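Long-range contacts in calcium uptake protein 2, mitochondrial (Homo sapiens, PDB 6LB7), which binds calcium through EF-hands and, paired with calcium uptake protein 1, probably regulates the mitochondrial calcium uniporter: residues 34-38 with 187-191; 80-86 with 155-159; 93-98 with 180-184; 191-197 with 209-213; 255-259 with 274-278. Numbering follows the deposited sequence.

Contact 1: residues 34-38 with 187-191; sequences LFSVM and IQEME
Two helices of this EF-hand protein cross steeply: residues 34-38, the last turn of helix 30-38, pass over residues 187-191 of helix 173-196, with 72° between their N-to-C directions (signed crossing angle -72°) and axes of the short segments 11.0 Å apart at closest approach. The CA atoms pair Leu34 with Ile187 at 7.5 Å and Met38 with Glu191 at 6.8 Å. Between the backbones lies an aliphatic and thioether layer, a buried interhelical packing near the middle of the chain. Leu34 (m, t) sets CD2 3.7 Å from CD1 of Ile187 (m, m) and CD1 3.9 Å from SD of Met190, whose t, t, t chain reaches across. Val37 (t) places CG1 3.9 Å from CG2 of Ile187, while Met38 (m, t, m) brings SD to 3.6 Å from CG of Met190. Leu94 of helix 84-94 closes one side, touching Val37 and Ile187. Glu191 OE2 forms salt bridges with Arg321 and Arg318, and one water donates to Met38 O and Glu191 OE2, each at 2.9 Å.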
# COMPACT_ATOMS: atom_id res chain seq x y z
N LEU B 34 10.29 -7.96 -24.98
CA LEU B 34 11.21 -8.72 -24.14
C LEU B 34 12.54 -7.99 -23.97
O LEU B 34 13.07 -7.91 -22.85
CB LEU B 34 11.44 -10.11 -24.73
CG LEU B 34 10.22 -11.02 -24.72
CD1 LEU B 34 10.46 -12.21 -25.64
CD2 LEU B 34 9.88 -11.47 -23.29
N PHE B 35 13.08 -7.42 -25.06
CA PHE B 35 14.35 -6.70 -24.98
C PHE B 35 14.23 -5.44 -24.12
O PHE B 35 15.13 -5.13 -23.34
CB PHE B 35 14.85 -6.34 -26.38
CG PHE B 35 15.37 -7.51 -27.17
CD1 PHE B 35 15.44 -8.78 -26.60
CD2 PHE B 35 15.82 -7.35 -28.45
CE1 PHE B 35 15.93 -9.85 -27.32
CE2 PHE B 35 16.32 -8.42 -29.17
CZ PHE B 35 16.37 -9.67 -28.60
N SER B 36 13.14 -4.70 -24.27
CA SER B 36 12.97 -3.50 -23.46
C SER B 36 12.87 -3.82 -21.97
O SER B 36 13.17 -2.96 -21.13
CB SER B 36 11.72 -2.73 -23.92
OG SER B 36 10.54 -3.26 -23.34
N VAL B 37 12.48 -5.04 -21.62
CA VAL B 37 12.40 -5.41 -20.21
C VAL B 37 13.77 -5.82 -19.68
O VAL B 37 14.13 -5.52 -18.53
CB VAL B 37 11.35 -6.52 -20.05
CG1 VAL B 37 11.47 -7.19 -18.70
CG2 VAL B 37 9.94 -5.95 -20.25
N MET B 38 14.57 -6.50 -20.49
CA MET B 38 15.84 -7.02 -20.01
C MET B 38 16.95 -5.98 -20.09
O MET B 38 17.83 -5.97 -19.23
CB MET B 38 16.24 -8.25 -20.82
CG MET B 38 15.32 -9.46 -20.57
SD MET B 38 16.15 -10.96 -21.08
CE MET B 38 16.31 -10.65 -22.84
N ILE B 187 9.80 -13.94 -18.26
CA ILE B 187 10.90 -12.99 -18.02
C ILE B 187 11.97 -13.62 -17.14
O ILE B 187 13.17 -13.43 -17.36
CB ILE B 187 10.40 -11.68 -17.37
CG1 ILE B 187 9.34 -10.98 -18.23
CG2 ILE B 187 11.62 -10.72 -17.08
CD1 ILE B 187 9.66 -10.92 -19.67
N GLN B 188 11.55 -14.34 -16.09
CA GLN B 188 12.61 -14.91 -15.26
C GLN B 188 13.37 -15.99 -16.02
O GLN B 188 14.61 -16.04 -15.98
CB GLN B 188 12.03 -15.49 -13.96
CG GLN B 188 11.27 -14.50 -13.05
CD GLN B 188 10.18 -15.16 -12.21
OE1 GLN B 188 9.96 -16.30 -12.29
NE2 GLN B 188 9.50 -14.44 -11.41
N GLU B 189 12.74 -16.82 -16.85
CA GLU B 189 13.51 -17.83 -17.56
C GLU B 189 14.43 -17.19 -18.59
O GLU B 189 15.56 -17.64 -18.80
CB GLU B 189 12.57 -18.84 -18.23
CG GLU B 189 11.86 -19.76 -17.23
CD GLU B 189 10.88 -20.72 -17.87
OE1 GLU B 189 10.66 -20.65 -19.09
OE2 GLU B 189 10.32 -21.54 -17.12
N MET B 190 13.96 -16.14 -19.24
CA MET B 190 14.80 -15.51 -20.25
C MET B 190 15.99 -14.80 -19.62
O MET B 190 17.13 -14.92 -20.10
CB MET B 190 13.96 -14.55 -21.07
CG MET B 190 14.67 -13.98 -22.23
SD MET B 190 13.45 -13.19 -23.29
CE MET B 190 14.37 -13.19 -24.82
N GLU B 191 15.76 -14.07 -18.53
CA GLU B 191 16.87 -13.43 -17.83
C GLU B 191 17.82 -14.46 -17.23
O GLU B 191 19.04 -14.27 -17.25
CB GLU B 191 16.34 -12.49 -16.74
CG GLU B 191 15.65 -11.26 -17.33
CD GLU B 191 15.37 -10.18 -16.31
OE1 GLU B 191 15.08 -10.52 -15.13
OE2 GLU B 191 15.46 -9.00 -16.68
O HOH W 1 18.09 -7.69 -16.87

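Contact 2: residues 80-86 with 155-159; sequences GLISYTE and NTTLQ
Two helix starts meet through their caps. Residues 80-83 run extended into the helix that begins at Tyr84, and 155-156 lead into the helix from Thr157; Leu81 and Thr156 are the nearest pair, CA to CA 5.3 Å. Leu81 is bonded at both backbone polar atoms: its N donates to Thr157 OG1 (2.7 Å, Thr157 chi1 m), and its O accepts from Thr157 N at 3.0 Å. Gly80 CA comes within 3.2 Å of Thr157 OG1, where a CB would clash. Ser83 (p) is the N-cap of its helix and forms a capping box with Glu86: Glu86 N donates to Ser83 OG (3.2 Å) and Ser83 N to Glu86 OE1 (3.1 Å). Thr156 (p) caps the other helix, its OG1 accepting from Gln159 N and from Gln159 NE2, both at 3.3 Å, and donating to Glu86 OE2 over a very short 2.5 Å. Gln159 NE2 also bonds to Ile154 O. A water donates to Leu81 O (2.7 Å) and Glu86 OE1 (2.5 Å) and accepts from Leu158 N (2.8 Å). The buried Glu86 carboxylate thus serves both caps, fixing the first turns of helices 84-94 and 157-163 to each other by directional polar bonds.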
# COMPACT_ATOMS: atom_id res chain seq x y z
N GLY B 80 4.17 -10.24 -34.05
CA GLY B 80 3.11 -9.72 -33.21
C GLY B 80 3.20 -8.22 -33.09
O GLY B 80 4.08 -7.57 -33.64
N LEU B 81 2.27 -7.69 -32.31
CA LEU B 81 2.20 -6.25 -32.21
C LEU B 81 1.62 -5.92 -30.84
O LEU B 81 0.61 -6.51 -30.44
CB LEU B 81 1.36 -5.70 -33.37
CG LEU B 81 1.34 -4.25 -33.71
CD1 LEU B 81 0.48 -4.00 -34.82
CD2 LEU B 81 0.78 -3.57 -32.59
N ILE B 82 2.28 -4.95 -30.20
CA ILE B 82 1.97 -4.54 -28.84
C ILE B 82 1.96 -3.03 -28.81
O ILE B 82 2.95 -2.38 -29.19
CB ILE B 82 3.00 -5.09 -27.83
CG1 ILE B 82 3.04 -6.62 -27.84
CG2 ILE B 82 2.71 -4.54 -26.43
CD1 ILE B 82 4.21 -7.21 -27.01
N SER B 83 0.84 -2.45 -28.38
CA SER B 83 0.69 -1.00 -28.38
C SER B 83 1.31 -0.41 -27.12
O SER B 83 1.63 -1.13 -26.17
CB SER B 83 -0.78 -0.61 -28.45
OG SER B 83 -1.42 -0.92 -27.22
N TYR B 84 1.45 0.92 -27.12
CA TYR B 84 2.00 1.61 -25.95
C TYR B 84 1.17 1.33 -24.70
O TYR B 84 1.72 1.08 -23.62
CB TYR B 84 2.08 3.12 -26.21
CG TYR B 84 2.59 3.89 -25.03
CD1 TYR B 84 3.86 3.63 -24.52
CD2 TYR B 84 1.82 4.85 -24.39
CE1 TYR B 84 4.35 4.31 -23.43
CE2 TYR B 84 2.31 5.55 -23.28
CZ TYR B 84 3.59 5.27 -22.81
OH TYR B 84 4.12 5.92 -21.72
N THR B 85 -0.15 1.39 -24.83
CA THR B 85 -1.07 1.05 -23.74
C THR B 85 -0.78 -0.34 -23.19
O THR B 85 -0.68 -0.55 -21.97
CB THR B 85 -2.51 1.11 -24.26
OG1 THR B 85 -2.86 2.47 -24.59
CG2 THR B 85 -3.48 0.57 -23.23
N GLU B 86 -0.64 -1.31 -24.09
CA GLU B 86 -0.43 -2.68 -23.67
C GLU B 86 0.96 -2.88 -23.05
O GLU B 86 1.11 -3.63 -22.08
CB GLU B 86 -0.65 -3.59 -24.88
CG GLU B 86 -2.07 -3.47 -25.42
CD GLU B 86 -2.27 -4.25 -26.71
OE1 GLU B 86 -1.27 -4.50 -27.42
OE2 GLU B 86 -3.43 -4.61 -27.01
N ASN B 155 -5.80 -3.52 -34.02
CA ASN B 155 -5.86 -4.87 -33.48
C ASN B 155 -4.45 -5.33 -33.10
O ASN B 155 -3.48 -4.96 -33.77
CB ASN B 155 -6.48 -5.81 -34.52
CG ASN B 155 -7.08 -7.03 -33.91
OD1 ASN B 155 -7.53 -7.03 -32.82
ND2 ASN B 155 -7.10 -8.09 -34.62
N THR B 156 -4.33 -6.09 -32.02
CA THR B 156 -3.02 -6.40 -31.43
C THR B 156 -2.95 -7.85 -30.97
O THR B 156 -3.97 -8.52 -30.82
CB THR B 156 -2.69 -5.50 -30.22
OG1 THR B 156 -3.60 -5.81 -29.15
CG2 THR B 156 -2.78 -4.02 -30.59
N THR B 157 -1.72 -8.31 -30.70
CA THR B 157 -1.49 -9.66 -30.19
C THR B 157 -2.31 -9.95 -28.94
O THR B 157 -2.98 -10.99 -28.86
CB THR B 157 -0.01 -9.87 -29.90
OG1 THR B 157 0.75 -9.63 -31.09
CG2 THR B 157 0.25 -11.29 -29.41
N LEU B 158 -2.27 -9.06 -27.94
CA LEU B 158 -3.02 -9.31 -26.71
C LEU B 158 -4.53 -9.32 -26.96
O LEU B 158 -5.26 -10.16 -26.42
CB LEU B 158 -2.68 -8.27 -25.64
CG LEU B 158 -1.32 -8.36 -24.93
CD1 LEU B 158 -1.31 -7.47 -23.71
CD2 LEU B 158 -0.95 -9.82 -24.56
N GLN B 159 -5.03 -8.40 -27.77
CA GLN B 159 -6.47 -8.40 -28.02
C GLN B 159 -6.90 -9.67 -28.75
O GLN B 159 -7.96 -10.22 -28.47
CB GLN B 159 -6.86 -7.15 -28.81
CG GLN B 159 -6.66 -5.87 -28.03
CD GLN B 159 -7.18 -4.67 -28.77
OE1 GLN B 159 -8.28 -4.20 -28.51
NE2 GLN B 159 -6.39 -4.17 -29.72
O HOH W 2 -0.54 -6.81 -28.01

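Contact 3: residues 93-98 with 180-184; sequences ILTKPH and MENLQ
The last part of helix 84-94 and the loop that follows, residues 93-98, lie along one turn and a little more of helix 173-196, residues 180-184. The CA atoms pair Ile93 with Met180 at 6.8 Å, Leu94 with Gln184 at 5.7 Å and His98 with Glu181 at 7.6 Å. Met180 (m, m, t) opens the second segment by packing SD 3.5 Å from Ile93 CG2. Glu181 (m, t) reaches out to the loop, where its OE1 accepts a very short 2.4 Å His-carboxylate hydrogen bond from NE2 of His98 (chi1 t); the same oxygen has a second partner in Arg177, a salt bridge one turn back along the helix. Leu183 (t, p) faces the 93-98 segment, with CD2 3.8 Å from Ile93 CG2 and CG 3.7 Å from Leu94 CD2. Gln184 (m, t) comes last: its NE2 donates to Ile93 O at 3.0 Å and to Lys96 O at 2.8 Å, while OE1 accepts from a water at 2.7 Å. Phe101 of helix 99-108 packs on Met180, Glu181 and Gln184. With both NE2 bonds going to main-chain carbonyls, one amide group ties helix 84-94 and its exit loop to helix 173-196, beside an apolar seam and a charged outer edge.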
# COMPACT_ATOMS: atom_id res chain seq x y z
N ILE B 93 2.26 -5.48 -14.58
CA ILE B 93 2.03 -6.85 -14.14
C ILE B 93 3.32 -7.46 -13.62
O ILE B 93 3.32 -8.15 -12.59
CB ILE B 93 1.41 -7.68 -15.28
CG1 ILE B 93 0.03 -7.15 -15.65
CG2 ILE B 93 1.39 -9.18 -14.91
CD1 ILE B 93 -0.97 -7.00 -14.47
N LEU B 94 4.45 -7.18 -14.29
CA LEU B 94 5.74 -7.74 -13.89
C LEU B 94 6.13 -7.39 -12.46
O LEU B 94 6.91 -8.13 -11.85
CB LEU B 94 6.84 -7.27 -14.85
CG LEU B 94 6.82 -7.85 -16.26
CD1 LEU B 94 7.95 -7.24 -17.08
CD2 LEU B 94 6.98 -9.36 -16.20
N THR B 95 5.63 -6.28 -11.92
CA THR B 95 5.95 -5.88 -10.56
C THR B 95 5.01 -6.47 -9.51
O THR B 95 5.30 -6.35 -8.32
CB THR B 95 5.90 -4.34 -10.42
OG1 THR B 95 4.56 -3.89 -10.65
CG2 THR B 95 6.81 -3.68 -11.42
N LYS B 96 3.93 -7.09 -9.90
CA LYS B 96 2.93 -7.44 -8.90
C LYS B 96 3.28 -8.75 -8.20
O LYS B 96 3.66 -9.72 -8.85
CB LYS B 96 1.55 -7.60 -9.54
CG LYS B 96 1.06 -6.38 -10.30
CD LYS B 96 0.66 -5.29 -9.35
CE LYS B 96 -0.15 -4.20 -10.06
NZ LYS B 96 -0.37 -3.07 -9.11
N PRO B 97 3.08 -8.83 -6.89
CA PRO B 97 2.94 -10.13 -6.25
C PRO B 97 1.74 -10.87 -6.82
O PRO B 97 0.87 -10.29 -7.47
CB PRO B 97 2.72 -9.78 -4.77
CG PRO B 97 2.05 -8.42 -4.81
CD PRO B 97 2.69 -7.71 -6.01
N HIS B 98 1.69 -12.18 -6.56
CA HIS B 98 0.60 -12.97 -7.11
C HIS B 98 -0.76 -12.45 -6.64
O HIS B 98 -1.73 -12.45 -7.40
CB HIS B 98 0.76 -14.45 -6.75
CG HIS B 98 -0.05 -15.36 -7.61
ND1 HIS B 98 -1.40 -15.56 -7.42
CD2 HIS B 98 0.29 -16.08 -8.71
CE1 HIS B 98 -1.85 -16.39 -8.34
NE2 HIS B 98 -0.85 -16.72 -9.14
N MET B 180 -0.64 -14.00 -16.67
CA MET B 180 0.23 -13.14 -15.87
C MET B 180 1.31 -13.94 -15.14
O MET B 180 2.46 -13.51 -15.07
CB MET B 180 -0.60 -12.33 -14.87
CG MET B 180 -1.69 -11.49 -15.52
SD MET B 180 -1.11 -10.55 -16.95
CE MET B 180 -2.60 -10.47 -17.94
N GLU B 181 0.94 -15.08 -14.55
CA GLU B 181 1.96 -15.98 -13.99
C GLU B 181 2.98 -16.36 -15.06
O GLU B 181 4.18 -16.39 -14.79
CB GLU B 181 1.31 -17.25 -13.43
CG GLU B 181 0.41 -17.07 -12.19
CD GLU B 181 -0.46 -18.32 -11.92
OE1 GLU B 181 -1.09 -18.40 -10.83
OE2 GLU B 181 -0.53 -19.20 -12.80
N ASN B 182 2.52 -16.67 -16.26
CA ASN B 182 3.42 -17.12 -17.31
C ASN B 182 4.27 -15.97 -17.85
O ASN B 182 5.40 -16.20 -18.29
CB ASN B 182 2.62 -17.77 -18.44
CG ASN B 182 2.22 -19.23 -18.11
OD1 ASN B 182 2.87 -19.90 -17.32
ND2 ASN B 182 1.14 -19.71 -18.73
N LEU B 183 3.74 -14.75 -17.86
CA LEU B 183 4.55 -13.59 -18.22
C LEU B 183 5.72 -13.42 -17.26
O LEU B 183 6.88 -13.30 -17.68
CB LEU B 183 3.68 -12.33 -18.25
CG LEU B 183 4.41 -11.00 -18.35
CD1 LEU B 183 5.06 -10.88 -19.73
CD2 LEU B 183 3.46 -9.84 -18.07
N GLN B 184 5.43 -13.41 -15.95
CA GLN B 184 6.52 -13.32 -14.96
C GLN B 184 7.49 -14.49 -15.11
O GLN B 184 8.71 -14.30 -15.12
CB GLN B 184 5.95 -13.26 -13.55
CG GLN B 184 5.07 -12.05 -13.25
CD GLN B 184 4.76 -11.91 -11.78
OE1 GLN B 184 4.90 -12.86 -11.02
NE2 GLN B 184 4.36 -10.70 -11.36
O HOH W 3 5.69 -12.52 -8.42

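Contact 4: residues 191-197 with 209-213; sequences EFLQFSK and EWLLF
Phe195, Trp210 and Glu209 carry most of this contact, between the C-terminal part of helix 173-196 (residues 191-196, then Lys197 with positive phi) and the end of helix 204-211. Phe195 and Trp210 are the nearest backbone pair, CA to CA 6.2 Å. Phe195 (chi1 m, chi2 -89°) lays a ring face against Trp210 CA, 3.7 Å from the centroid in a CH-pi contact. Trp210 (chi1 t) also turns its edge to Phe195: an edge-to-face pair, five-membered ring and phenyl centroids 5.2 Å apart, planes at 82°. The edge of Phe195 in turn points at the face of Phe213, centroids 5.1 Å apart at 80°, completing an aromatic cluster. Trp210 NE1 donates to Glu191 OE1 at 2.9 Å, while Glu191 OE2 is held by Arg321 and Arg318. Glu209 OE2 forms a salt bridge with Lys197 NZ at 2.8 Å; that NZ also donates to Phe195 O at 3.0 Å. The aromatic centre is thus bracketed by a buried indole-carboxylate bond and an exposed ion pair.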
# COMPACT_ATOMS: atom_id res chain seq x y z
N GLU B 191 15.76 -14.07 -18.53
CA GLU B 191 16.87 -13.43 -17.83
C GLU B 191 17.82 -14.46 -17.23
O GLU B 191 19.04 -14.27 -17.25
CB GLU B 191 16.34 -12.49 -16.74
CG GLU B 191 15.65 -11.26 -17.33
CD GLU B 191 15.37 -10.18 -16.31
OE1 GLU B 191 15.08 -10.52 -15.13
OE2 GLU B 191 15.46 -9.00 -16.68
N PHE B 192 17.30 -15.57 -16.72
CA PHE B 192 18.18 -16.60 -16.20
C PHE B 192 19.20 -17.03 -17.24
O PHE B 192 20.40 -17.06 -16.97
CB PHE B 192 17.39 -17.81 -15.74
CG PHE B 192 18.25 -18.90 -15.16
CD1 PHE B 192 18.71 -19.95 -15.95
CD2 PHE B 192 18.62 -18.87 -13.82
CE1 PHE B 192 19.52 -20.95 -15.41
CE2 PHE B 192 19.40 -19.86 -13.27
CZ PHE B 192 19.86 -20.90 -14.06
N LEU B 193 18.74 -17.39 -18.45
CA LEU B 193 19.69 -17.85 -19.46
C LEU B 193 20.55 -16.72 -19.99
O LEU B 193 21.71 -16.95 -20.36
CB LEU B 193 18.95 -18.55 -20.59
CG LEU B 193 18.61 -19.97 -20.13
CD1 LEU B 193 17.54 -20.56 -21.04
CD2 LEU B 193 19.88 -20.84 -20.08
N GLN B 194 20.01 -15.51 -20.05
CA GLN B 194 20.81 -14.36 -20.46
C GLN B 194 22.01 -14.18 -19.54
O GLN B 194 23.15 -14.03 -19.99
CB GLN B 194 19.92 -13.10 -20.48
CG GLN B 194 20.57 -11.84 -20.95
CD GLN B 194 21.11 -11.93 -22.33
OE1 GLN B 194 20.65 -12.59 -23.12
NE2 GLN B 194 22.12 -11.28 -22.62
N PHE B 195 21.80 -14.24 -18.22
CA PHE B 195 22.92 -13.98 -17.34
C PHE B 195 23.71 -15.24 -17.01
O PHE B 195 24.90 -15.14 -16.69
CB PHE B 195 22.43 -13.28 -16.06
CG PHE B 195 22.04 -11.85 -16.31
CD1 PHE B 195 22.97 -10.83 -16.21
CD2 PHE B 195 20.76 -11.54 -16.73
CE1 PHE B 195 22.62 -9.52 -16.50
CE2 PHE B 195 20.41 -10.22 -17.01
CZ PHE B 195 21.33 -9.22 -16.89
N SER B 196 23.11 -16.43 -17.15
CA SER B 196 23.96 -17.61 -17.04
C SER B 196 24.76 -17.87 -18.31
O SER B 196 25.60 -18.78 -18.31
CB SER B 196 23.14 -18.86 -16.70
OG SER B 196 22.57 -19.41 -17.88
N LYS B 197 24.53 -17.08 -19.37
CA LYS B 197 25.23 -17.22 -20.67
C LYS B 197 24.96 -18.56 -21.32
O LYS B 197 25.82 -19.11 -22.02
CB LYS B 197 26.74 -17.01 -20.55
CG LYS B 197 27.16 -15.60 -20.48
CD LYS B 197 26.77 -14.97 -19.23
CE LYS B 197 27.61 -14.06 -18.78
NZ LYS B 197 27.20 -13.49 -17.59
N GLU B 209 25.67 -10.28 -11.33
CA GLU B 209 25.56 -9.43 -12.52
C GLU B 209 24.11 -9.12 -12.85
O GLU B 209 23.79 -7.98 -13.21
CB GLU B 209 26.19 -10.11 -13.73
CG GLU B 209 27.68 -10.23 -13.72
CD GLU B 209 28.14 -11.14 -14.84
OE1 GLU B 209 29.23 -11.74 -14.72
OE2 GLU B 209 27.39 -11.29 -15.83
N TRP B 210 23.22 -10.12 -12.78
CA TRP B 210 21.80 -9.83 -12.93
C TRP B 210 21.33 -8.81 -11.90
O TRP B 210 20.66 -7.83 -12.22
CB TRP B 210 20.99 -11.13 -12.81
CG TRP B 210 19.52 -10.88 -12.73
CD1 TRP B 210 18.65 -10.70 -13.79
CD2 TRP B 210 18.72 -10.81 -11.54
NE1 TRP B 210 17.38 -10.51 -13.32
CE2 TRP B 210 17.39 -10.58 -11.95
CE3 TRP B 210 19.00 -10.91 -10.17
CZ2 TRP B 210 16.34 -10.43 -11.03
CZ3 TRP B 210 17.95 -10.76 -9.26
CH2 TRP B 210 16.64 -10.53 -9.70
N LEU B 211 21.70 -9.03 -10.63
CA LEU B 211 21.14 -8.21 -9.55
C LEU B 211 21.56 -6.75 -9.69
O LEU B 211 20.77 -5.85 -9.39
CB LEU B 211 21.57 -8.78 -8.20
CG LEU B 211 21.09 -8.13 -6.90
CD1 LEU B 211 19.62 -8.27 -6.76
CD2 LEU B 211 21.78 -8.77 -5.70
N LEU B 212 22.78 -6.51 -10.14
CA LEU B 212 23.37 -5.18 -10.24
C LEU B 212 23.23 -4.57 -11.62
O LEU B 212 23.77 -3.50 -11.88
CB LEU B 212 24.87 -5.26 -9.86
CG LEU B 212 25.17 -5.63 -8.41
CD1 LEU B 212 26.65 -5.94 -8.21
CD2 LEU B 212 24.74 -4.48 -7.52
N PHE B 213 22.50 -5.23 -12.52
CA PHE B 213 22.48 -4.81 -13.92
C PHE B 213 21.92 -3.40 -14.10
O PHE B 213 22.37 -2.68 -15.00
CB PHE B 213 21.68 -5.81 -14.73
CG PHE B 213 21.84 -5.64 -16.22
CD1 PHE B 213 23.04 -5.92 -16.83
CD2 PHE B 213 20.78 -5.21 -16.99
CE1 PHE B 213 23.18 -5.77 -18.19
CE2 PHE B 213 20.92 -5.06 -18.36
CZ PHE B 213 22.11 -5.35 -18.96

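Contact 5: residues 255-259 with 274-278; sequences FAIAM and FKRAV
Residues 255-259 of helix 252-264 and 274-278 of helix 271-282 are helical throughout and run roughly antiparallel, 141° between their N-to-C directions, with axes of the short segments 9.5 Å apart at closest approach. Ala258 and Ala277 are the closest backbone pair, CA to CA 5.7 Å. Ala258 CB stands 3.8 Å from Ala277 CB; the small side chains let the helices come this near. Phe255 takes chi1 t with chi2 -100° and sends its ring across the gap, CE2 3.9 Å from Ala277 CB and 4.2 Å from CG2 of Val278 (chi1 t). Phe274, also t with chi2 90°, receives the edge of Phe255 on its face in an offset edge-to-face pair, centroids 5.5 Å apart and planes at 70°, with Phe255 CZ 3.6 Å from Phe274 CE1. Met259 (m, m, chi3 off-well at 110°) reaches across, bringing CE to 3.3 Å from Ala277 CB. Phe311 and Leu312 of helix 308-320 cover Phe255. Outside the pair, Arg276 makes a salt bridge to an acidic side chain of the Calcium uptake protein 1 chain. The arrangement is consistent with an EF-hand-like helix-loop-helix whose short connection is not a canonical calcium loop.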
# COMPACT_ATOMS: atom_id res chain seq x y z
N PHE B 255 8.80 -6.28 2.86
CA PHE B 255 10.18 -6.50 3.27
C PHE B 255 10.81 -5.22 3.81
O PHE B 255 11.55 -5.26 4.80
CB PHE B 255 11.01 -7.05 2.11
CG PHE B 255 12.45 -7.29 2.47
CD1 PHE B 255 13.43 -6.36 2.11
CD2 PHE B 255 12.83 -8.42 3.20
CE1 PHE B 255 14.76 -6.56 2.46
CE2 PHE B 255 14.16 -8.64 3.54
CZ PHE B 255 15.13 -7.70 3.17
N ALA B 256 10.53 -4.08 3.17
CA ALA B 256 11.09 -2.82 3.64
C ALA B 256 10.52 -2.42 5.00
O ALA B 256 11.23 -1.85 5.84
CB ALA B 256 10.85 -1.71 2.62
N ILE B 257 9.22 -2.69 5.23
CA ILE B 257 8.63 -2.44 6.54
C ILE B 257 9.32 -3.29 7.60
O ILE B 257 9.61 -2.83 8.70
CB ILE B 257 7.11 -2.71 6.51
CG1 ILE B 257 6.37 -1.61 5.74
CG2 ILE B 257 6.56 -2.84 7.94
CD1 ILE B 257 5.00 -2.04 5.20
N ALA B 258 9.57 -4.57 7.29
CA ALA B 258 10.27 -5.42 8.24
C ALA B 258 11.68 -4.90 8.50
O ALA B 258 12.11 -4.82 9.65
CB ALA B 258 10.29 -6.86 7.74
N MET B 259 12.39 -4.48 7.44
CA MET B 259 13.73 -3.92 7.62
C MET B 259 13.70 -2.69 8.50
O MET B 259 14.58 -2.50 9.35
CB MET B 259 14.36 -3.58 6.27
CG MET B 259 14.83 -4.80 5.46
SD MET B 259 16.02 -5.80 6.38
CE MET B 259 15.07 -7.25 6.73
N PHE B 274 17.32 -11.47 8.49
CA PHE B 274 16.97 -11.44 7.08
C PHE B 274 16.00 -12.56 6.75
O PHE B 274 14.95 -12.32 6.14
CB PHE B 274 18.26 -11.55 6.25
CG PHE B 274 18.08 -11.26 4.78
CD1 PHE B 274 18.21 -9.98 4.29
CD2 PHE B 274 17.80 -12.28 3.90
CE1 PHE B 274 18.06 -9.72 2.93
CE2 PHE B 274 17.65 -12.03 2.54
CZ PHE B 274 17.79 -10.76 2.06
N LYS B 275 16.31 -13.77 7.22
CA LYS B 275 15.45 -14.93 6.99
C LYS B 275 14.04 -14.68 7.49
O LYS B 275 13.06 -14.97 6.79
CB LYS B 275 16.05 -16.17 7.67
CG LYS B 275 17.22 -16.81 6.93
CD LYS B 275 17.67 -18.08 7.64
CE LYS B 275 18.49 -18.98 6.73
NZ LYS B 275 19.03 -20.17 7.47
N ARG B 276 13.91 -14.16 8.71
CA ARG B 276 12.54 -14.00 9.22
C ARG B 276 11.81 -12.88 8.48
O ARG B 276 10.64 -13.03 8.09
CB ARG B 276 12.58 -13.72 10.72
CG ARG B 276 11.26 -13.60 11.41
CD ARG B 276 10.86 -14.82 12.13
NE ARG B 276 9.87 -14.61 12.98
CZ ARG B 276 10.04 -14.34 14.15
NH1 ARG B 276 11.17 -14.25 14.63
NH2 ARG B 276 9.08 -14.16 14.84
N ALA B 277 12.47 -11.80 8.08
CA ALA B 277 11.81 -10.80 7.24
C ALA B 277 11.39 -11.36 5.89
O ALA B 277 10.33 -10.99 5.35
CB ALA B 277 12.73 -9.62 7.03
N VAL B 278 12.23 -12.23 5.31
CA VAL B 278 11.87 -12.87 4.05
C VAL B 278 10.62 -13.71 4.23
O VAL B 278 9.67 -13.62 3.44
CB VAL B 278 13.04 -13.72 3.51
CG1 VAL B 278 12.54 -14.70 2.46
CG2 VAL B 278 14.12 -12.82 2.92

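How the contacts relate
Helix 173-196 runs through contacts 1, 3 and 4. Contacts 1 and 3 lie nearest the chain centre, each about 7 Å from it by centres, and join where Leu94 packs on Ile187 and Val37; contacts 1 and 4 share Glu191. Contact 2 takes the start of helix 84-94, whose end serves contact 3, so one helix is fixed at both ends by polar bonds. Contact 5 stands apart, about 38 Å from contact 2 between centres and across the chain's centre from it. Contacts 1 and 5 are chiefly apolar, contact 2 is held chiefly by polar bonds though buried, and contacts 3 and 4 mix both, with His98 and Lys197 at their exposed edges.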